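PDB 5DLL: aminopeptidase N from Francisella tularensis subsp. tularensis, which probably degrades intracellular peptides, as a zinc-dependent M1-family aminopeptidase that releases single residues, preferably alanine, from peptide N-termini. Local coordinates for residues Y21-F35 against Y143-I157. Sequence-based numbering, arbitrary orientation.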
loop_
_atom_site.group_PDB
_atom_site.type_symbol
_atom_site.label_atom_id
_atom_site.label_comp_id
_atom_site.label_asym_id
_atom_site.label_seq_id
_atom_site.Cartn_x
_atom_site.Cartn_y
_atom_site.Cartn_z
ATOM N N TYR A 21 -0.670 -26.631 -11.702
ATOM C CA TYR A 21 0.206 -26.834 -10.551
ATOM C C TYR A 21 0.417 -28.321 -10.260
ATOM O O TYR A 21 -0.541 -29.090 -10.156
ATOM C CB TYR A 21 -0.310 -26.126 -9.285
ATOM C CG TYR A 21 0.494 -26.499 -8.045
ATOM C CD1 TYR A 21 1.687 -25.833 -7.726
ATOM C CD2 TYR A 21 0.087 -27.545 -7.213
ATOM C CE1 TYR A 21 2.431 -26.189 -6.606
ATOM C CE2 TYR A 21 0.829 -27.907 -6.097
ATOM C CZ TYR A 21 1.997 -27.230 -5.799
ATOM O OH TYR A 21 2.717 -27.601 -4.689
ATOM N N LYS A 22 1.688 -28.703 -10.159
ATOM C CA LYS A 22 2.092 -30.007 -9.654
ATOM C C LYS A 22 3.100 -29.769 -8.538
ATOM O O LYS A 22 3.976 -28.912 -8.677
ATOM C CB LYS A 22 2.756 -30.840 -10.752
ATOM C CG LYS A 22 1.811 -31.715 -11.558
ATOM C CD LYS A 22 2.597 -32.553 -12.556
ATOM C CE LYS A 22 1.691 -33.302 -13.523
ATOM N NZ LYS A 22 1.002 -34.456 -12.885
ATOM N N PRO A 23 2.991 -30.523 -7.429
ATOM C CA PRO A 23 4.035 -30.386 -6.418
ATOM C C PRO A 23 5.388 -30.809 -6.979
ATOM O O PRO A 23 5.448 -31.649 -7.880
ATOM C CB PRO A 23 3.586 -31.330 -5.298
ATOM C CG PRO A 23 2.619 -32.267 -5.929
ATOM C CD PRO A 23 1.966 -31.509 -7.042
ATOM N N SER A 24 6.459 -30.213 -6.465
ATOM C CA SER A 24 7.811 -30.595 -6.854
ATOM C C SER A 24 8.031 -32.079 -6.564
ATOM O O SER A 24 7.642 -32.562 -5.505
ATOM C CB SER A 24 8.833 -29.761 -6.087
ATOM O OG SER A 24 10.146 -30.046 -6.527
ATOM N N ASN A 25 8.637 -32.798 -7.508
ATOM C CA ASN A 25 8.918 -34.225 -7.313
ATOM C C ASN A 25 10.055 -34.494 -6.320
ATOM O O ASN A 25 10.170 -35.601 -5.795
ATOM C CB ASN A 25 9.162 -34.947 -8.655
ATOM C CG ASN A 25 10.459 -34.537 -9.337
ATOM O OD1 ASN A 25 11.009 -33.468 -9.080
ATOM N ND2 ASN A 25 10.947 -35.394 -10.228
ATOM N N TYR A 26 10.882 -33.482 -6.062
ATOM C CA TYR A 26 11.920 -33.562 -5.029
ATOM C C TYR A 26 11.841 -32.349 -4.104
ATOM O O TYR A 26 11.420 -31.267 -4.526
ATOM C CB TYR A 26 13.309 -33.703 -5.669
ATOM C CG TYR A 26 13.557 -35.111 -6.164
ATOM C CD1 TYR A 26 14.103 -36.075 -5.322
ATOM C CD2 TYR A 26 13.206 -35.494 -7.456
ATOM C CE1 TYR A 26 14.309 -37.375 -5.755
ATOM C CE2 TYR A 26 13.409 -36.794 -7.896
ATOM C CZ TYR A 26 13.959 -37.730 -7.041
ATOM O OH TYR A 26 14.169 -39.023 -7.460
ATOM N N LEU A 27 12.226 -32.548 -2.842
ATOM C CA LEU A 27 12.138 -31.510 -1.812
ATOM C C LEU A 27 13.461 -31.309 -1.082
ATOM O O LEU A 27 14.305 -32.201 -1.050
ATOM C CB LEU A 27 11.048 -31.858 -0.796
ATOM C CG LEU A 27 9.602 -31.655 -1.259
ATOM C CD1 LEU A 27 8.641 -32.373 -0.320
ATOM C CD2 LEU A 27 9.259 -30.173 -1.365
ATOM N N ILE A 28 13.617 -30.131 -0.482
ATOM C CA ILE A 28 14.844 -29.754 0.213
ATOM C C ILE A 28 14.545 -29.540 1.689
ATOM O O ILE A 28 13.711 -28.709 2.051
ATOM C CB ILE A 28 15.469 -28.475 -0.392
ATOM C CG1 ILE A 28 15.658 -28.660 -1.906
ATOM C CG2 ILE A 28 16.791 -28.140 0.305
ATOM C CD1 ILE A 28 16.285 -27.482 -2.623
ATOM N N ASP A 29 15.227 -30.312 2.529
ATOM C CA ASP A 29 15.085 -30.227 3.973
ATOM C C ASP A 29 16.001 -29.149 4.541
ATOM O O ASP A 29 15.570 -28.341 5.370
ATOM C CB ASP A 29 15.407 -31.582 4.619
ATOM C CG ASP A 29 14.321 -32.630 4.377
ATOM O OD1 ASP A 29 13.215 -32.270 3.907
ATOM O OD2 ASP A 29 14.574 -33.821 4.675
ATOM N N GLU A 30 17.260 -29.151 4.099
ATOM C CA GLU A 30 18.267 -28.208 4.580
ATOM C C GLU A 30 19.114 -27.646 3.446
ATOM O O GLU A 30 19.321 -28.294 2.427
ATOM C CB GLU A 30 19.194 -28.868 5.602
ATOM C CG GLU A 30 18.466 -29.527 6.760
ATOM C CD GLU A 30 19.239 -29.452 8.058
ATOM O OE1 GLU A 30 20.463 -29.678 8.036
ATOM O OE2 GLU A 30 18.617 -29.161 9.102
ATOM N N THR A 31 19.621 -26.437 3.659
ATOM C CA THR A 31 20.448 -25.744 2.684
ATOM C C THR A 31 21.624 -25.099 3.415
ATOM O O THR A 31 21.429 -24.237 4.273
ATOM C CB THR A 31 19.623 -24.661 1.964
ATOM O OG1 THR A 31 18.490 -25.270 1.326
ATOM C CG2 THR A 31 20.469 -23.926 0.930
ATOM N N HIS A 32 22.838 -25.540 3.099
ATOM C CA HIS A 32 24.046 -24.993 3.713
ATOM C C HIS A 32 24.857 -24.258 2.662
ATOM O O HIS A 32 25.351 -24.874 1.722
ATOM C CB HIS A 32 24.891 -26.102 4.335
ATOM C CG HIS A 32 24.224 -26.792 5.481
ATOM N ND1 HIS A 32 23.088 -27.556 5.327
ATOM C CD2 HIS A 32 24.530 -26.833 6.799
ATOM C CE1 HIS A 32 22.721 -28.035 6.501
ATOM N NE2 HIS A 32 23.579 -27.611 7.411
ATOM N N LEU A 33 24.987 -22.945 2.830
ATOM C CA LEU A 33 25.699 -22.102 1.879
ATOM C C LEU A 33 26.972 -21.531 2.490
ATOM O O LEU A 33 27.042 -21.299 3.697
ATOM C CB LEU A 33 24.804 -20.949 1.406
ATOM C CG LEU A 33 23.365 -21.296 1.009
ATOM C CD1 LEU A 33 22.646 -20.047 0.519
ATOM C CD2 LEU A 33 23.325 -22.392 -0.045
ATOM N N ILE A 34 27.978 -21.331 1.639
ATOM C CA ILE A 34 29.190 -20.593 1.991
ATOM C C ILE A 34 29.413 -19.536 0.916
ATOM O O ILE A 34 29.460 -19.857 -0.275
ATOM C CB ILE A 34 30.438 -21.505 2.073
ATOM C CG1 ILE A 34 30.230 -22.623 3.109
ATOM C CG2 ILE A 34 31.678 -20.683 2.421
ATOM C CD1 ILE A 34 31.196 -23.782 2.983
ATOM N N PHE A 35 29.529 -18.281 1.342
ATOM C CA PHE A 35 29.790 -17.164 0.437
ATOM C C PHE A 35 31.203 -16.628 0.659
ATOM O O PHE A 35 31.532 -16.159 1.756
ATOM C CB PHE A 35 28.785 -16.033 0.658
ATOM C CG PHE A 35 27.395 -16.343 0.170
ATOM C CD1 PHE A 35 26.525 -17.109 0.941
ATOM C CD2 PHE A 35 26.944 -15.847 -1.047
ATOM C CE1 PHE A 35 25.241 -17.386 0.501
ATOM C CE2 PHE A 35 25.660 -16.124 -1.495
ATOM C CZ PHE A 35 24.809 -16.894 -0.718
ATOM N N TYR A 143 19.059 -24.034 -7.464
ATOM C CA TYR A 143 18.053 -24.329 -6.445
ATOM C C TYR A 143 16.708 -24.707 -7.082
ATOM O O TYR A 143 16.522 -24.557 -8.292
ATOM C CB TYR A 143 17.872 -23.095 -5.555
ATOM C CG TYR A 143 17.410 -23.412 -4.153
ATOM C CD1 TYR A 143 18.280 -23.993 -3.232
ATOM C CD2 TYR A 143 16.108 -23.131 -3.740
ATOM C CE1 TYR A 143 17.868 -24.290 -1.947
ATOM C CE2 TYR A 143 15.688 -23.429 -2.455
ATOM C CZ TYR A 143 16.575 -24.005 -1.564
ATOM O OH TYR A 143 16.178 -24.308 -0.285
ATOM N N LEU A 144 15.783 -25.212 -6.268
ATOM C CA LEU A 144 14.374 -25.306 -6.666
ATOM C C LEU A 144 13.694 -23.987 -6.290
ATOM O O LEU A 144 13.053 -23.871 -5.241
ATOM C CB LEU A 144 13.681 -26.492 -5.994
ATOM C CG LEU A 144 14.054 -27.875 -6.533
ATOM C CD1 LEU A 144 13.582 -28.956 -5.571
ATOM C CD2 LEU A 144 13.485 -28.109 -7.929
ATOM N N ASP A 145 13.851 -22.995 -7.163
ATOM C CA ASP A 145 13.469 -21.623 -6.867
ATOM C C ASP A 145 11.954 -21.427 -7.012
ATOM O O ASP A 145 11.465 -20.745 -7.923
ATOM C CB ASP A 145 14.263 -20.671 -7.767
ATOM C CG ASP A 145 14.080 -19.217 -7.399
ATOM O OD1 ASP A 145 13.285 -18.907 -6.483
ATOM O OD2 ASP A 145 14.735 -18.375 -8.040
ATOM N N ARG A 146 11.226 -22.034 -6.080
ATOM C CA ARG A 146 9.770 -21.971 -6.032
ATOM C C ARG A 146 9.359 -21.977 -4.564
ATOM O O ARG A 146 10.021 -22.611 -3.735
ATOM C CB ARG A 146 9.139 -23.154 -6.778
ATOM C CG ARG A 146 9.632 -24.517 -6.318
ATOM C CD ARG A 146 9.193 -25.621 -7.260
ATOM N NE ARG A 146 7.764 -25.916 -7.166
ATOM C CZ ARG A 146 7.124 -26.800 -7.934
ATOM N NH1 ARG A 146 7.772 -27.481 -8.873
ATOM N NH2 ARG A 146 5.819 -26.999 -7.772
ATOM N N PRO A 147 8.262 -21.274 -4.235
ATOM C CA PRO A 147 7.936 -21.036 -2.834
ATOM C C PRO A 147 7.411 -22.252 -2.054
ATOM O O PRO A 147 7.403 -22.215 -0.827
ATOM C CB PRO A 147 6.882 -19.928 -2.912
ATOM C CG PRO A 147 6.209 -20.133 -4.224
ATOM C CD PRO A 147 7.262 -20.680 -5.146
ATOM N N ASP A 148 6.977 -23.309 -2.742
ATOM C CA ASP A 148 6.491 -24.519 -2.054
ATOM C C ASP A 148 7.617 -25.473 -1.653
ATOM O O ASP A 148 7.359 -26.544 -1.103
ATOM C CB ASP A 148 5.401 -25.253 -2.861
ATOM C CG ASP A 148 5.875 -25.723 -4.222
ATOM O OD1 ASP A 148 6.818 -25.124 -4.773
ATOM O OD2 ASP A 148 5.291 -26.692 -4.753
ATOM N N VAL A 149 8.861 -25.085 -1.928
ATOM C CA VAL A 149 10.021 -25.800 -1.417
ATOM C C VAL A 149 10.694 -24.916 -0.372
ATOM O O VAL A 149 11.269 -23.870 -0.706
ATOM C CB VAL A 149 11.005 -26.157 -2.542
ATOM C CG1 VAL A 149 12.227 -26.874 -1.980
ATOM C CG2 VAL A 149 10.306 -27.017 -3.583
ATOM N N MET A 150 10.594 -25.347 0.888
ATOM C CA MET A 150 11.088 -24.596 2.036
ATOM C C MET A 150 12.110 -25.416 2.808
ATOM O O MET A 150 11.878 -26.592 3.088
ATOM C CB MET A 150 9.936 -24.252 2.975
ATOM C CG MET A 150 8.814 -23.437 2.348
ATOM S SD MET A 150 7.384 -23.338 3.442
ATOM C CE MET A 150 7.027 -25.094 3.484
ATOM N N ALA A 151 13.217 -24.778 3.182
ATOM C CA ALA A 151 14.343 -25.475 3.793
ATOM C C ALA A 151 14.956 -24.691 4.949
ATOM O O ALA A 151 14.827 -23.471 5.026
ATOM C CB ALA A 151 15.397 -25.743 2.742
ATOM N N ALA A 152 15.629 -25.415 5.842
ATOM C CA ALA A 152 16.375 -24.815 6.947
ATOM C C ALA A 152 17.752 -24.351 6.465
ATOM O O ALA A 152 18.543 -25.150 5.965
ATOM C CB ALA A 152 16.515 -25.811 8.084
ATOM N N PHE A 153 18.030 -23.058 6.627
ATOM C CA PHE A 153 19.238 -22.435 6.073
ATOM C C PHE A 153 20.343 -22.216 7.106
ATOM O O PHE A 153 20.125 -21.542 8.111
ATOM C CB PHE A 153 18.895 -21.074 5.452
ATOM C CG PHE A 153 18.347 -21.157 4.054
ATOM C CD1 PHE A 153 17.028 -21.521 3.830
ATOM C CD2 PHE A 153 19.144 -20.843 2.962
ATOM C CE1 PHE A 153 16.513 -21.582 2.546
ATOM C CE2 PHE A 153 18.634 -20.900 1.674
ATOM C CZ PHE A 153 17.318 -21.270 1.464
ATOM N N THR A 154 21.522 -22.778 6.842
ATOM C CA THR A 154 22.753 -22.374 7.524
ATOM C C THR A 154 23.611 -21.673 6.491
ATOM O O THR A 154 23.754 -22.165 5.376
ATOM C CB THR A 154 23.545 -23.576 8.069
ATOM O OG1 THR A 154 22.669 -24.432 8.813
ATOM C CG2 THR A 154 24.700 -23.105 8.958
ATOM N N VAL A 155 24.183 -20.530 6.858
ATOM C CA VAL A 155 24.859 -19.662 5.895
ATOM C C VAL A 155 26.152 -19.094 6.480
ATOM O O VAL A 155 26.101 -18.323 7.430
ATOM C CB VAL A 155 23.936 -18.480 5.484
ATOM C CG1 VAL A 155 24.657 -17.510 4.550
ATOM C CG2 VAL A 155 22.643 -18.987 4.851
ATOM N N LYS A 156 27.300 -19.467 5.912
ATOM C CA LYS A 156 28.577 -18.831 6.264
ATOM C C LYS A 156 28.895 -17.716 5.269
ATOM O O LYS A 156 28.569 -17.831 4.091
ATOM C CB LYS A 156 29.725 -19.852 6.292
ATOM C CG LYS A 156 31.024 -19.291 6.868
ATOM C CD LYS A 156 32.200 -20.243 6.712
ATOM C CE LYS A 156 32.023 -21.532 7.503
ATOM N NZ LYS A 156 33.306 -22.278 7.624
ATOM N N ILE A 157 29.528 -16.645 5.747
ATOM C CA ILE A 157 29.950 -15.531 4.890
ATOM C C ILE A 157 31.409 -15.181 5.169
ATOM O O ILE A 157 31.755 -14.853 6.301
ATOM C CB ILE A 157 29.094 -14.262 5.126
ATOM C CG1 ILE A 157 27.603 -14.565 4.941
ATOM C CG2 ILE A 157 29.521 -13.140 4.184
ATOM C CD1 ILE A 157 26.697 -13.396 5.267
#
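I28 lays its CD1 methyl over one face of the Y143 ring, 3.8 Å from the ring centroid, while its CG1 stem passes V149 CG1 and its CG2 methyl rests on A151 CB. At the edge of the same ring, near its plane, T31 OG1, set anti to the carbonyl carbon (chi1 -58°), shares a hydrogen bond of 3.0 Å with the Y143 hydroxyl. T31 is used twice: its CB sits over a face of F153, 4.0 Å from the ring centroid, with CG2 beside CE2. Backbone pairing runs on from here, in the parallel register of strands 30-35 and 150-157, the one parallel pairing in a sheet of the M1 N-terminal domain whose other neighbours run antiparallel; its first bond is A152 N to D29 O and its last F35 N to K156 O. At the far end, residues 21-24 meet R146 and D148 largely through polar groups. R146 reaches K22 O through NH2 at 2.8 Å, in the guanidinium plane, with S24 CB over one guanidinium face. R146 NE forms a salt bridge with D148 OD1, 2.7 Å on the syn lone pair, and Y21 OH donates to D148 OD2 from the anti side at 2.7 Å, so that both carboxylate oxygens are held and its rotation is restrained. The Y21 ring also makes a cation-pi contact with R323.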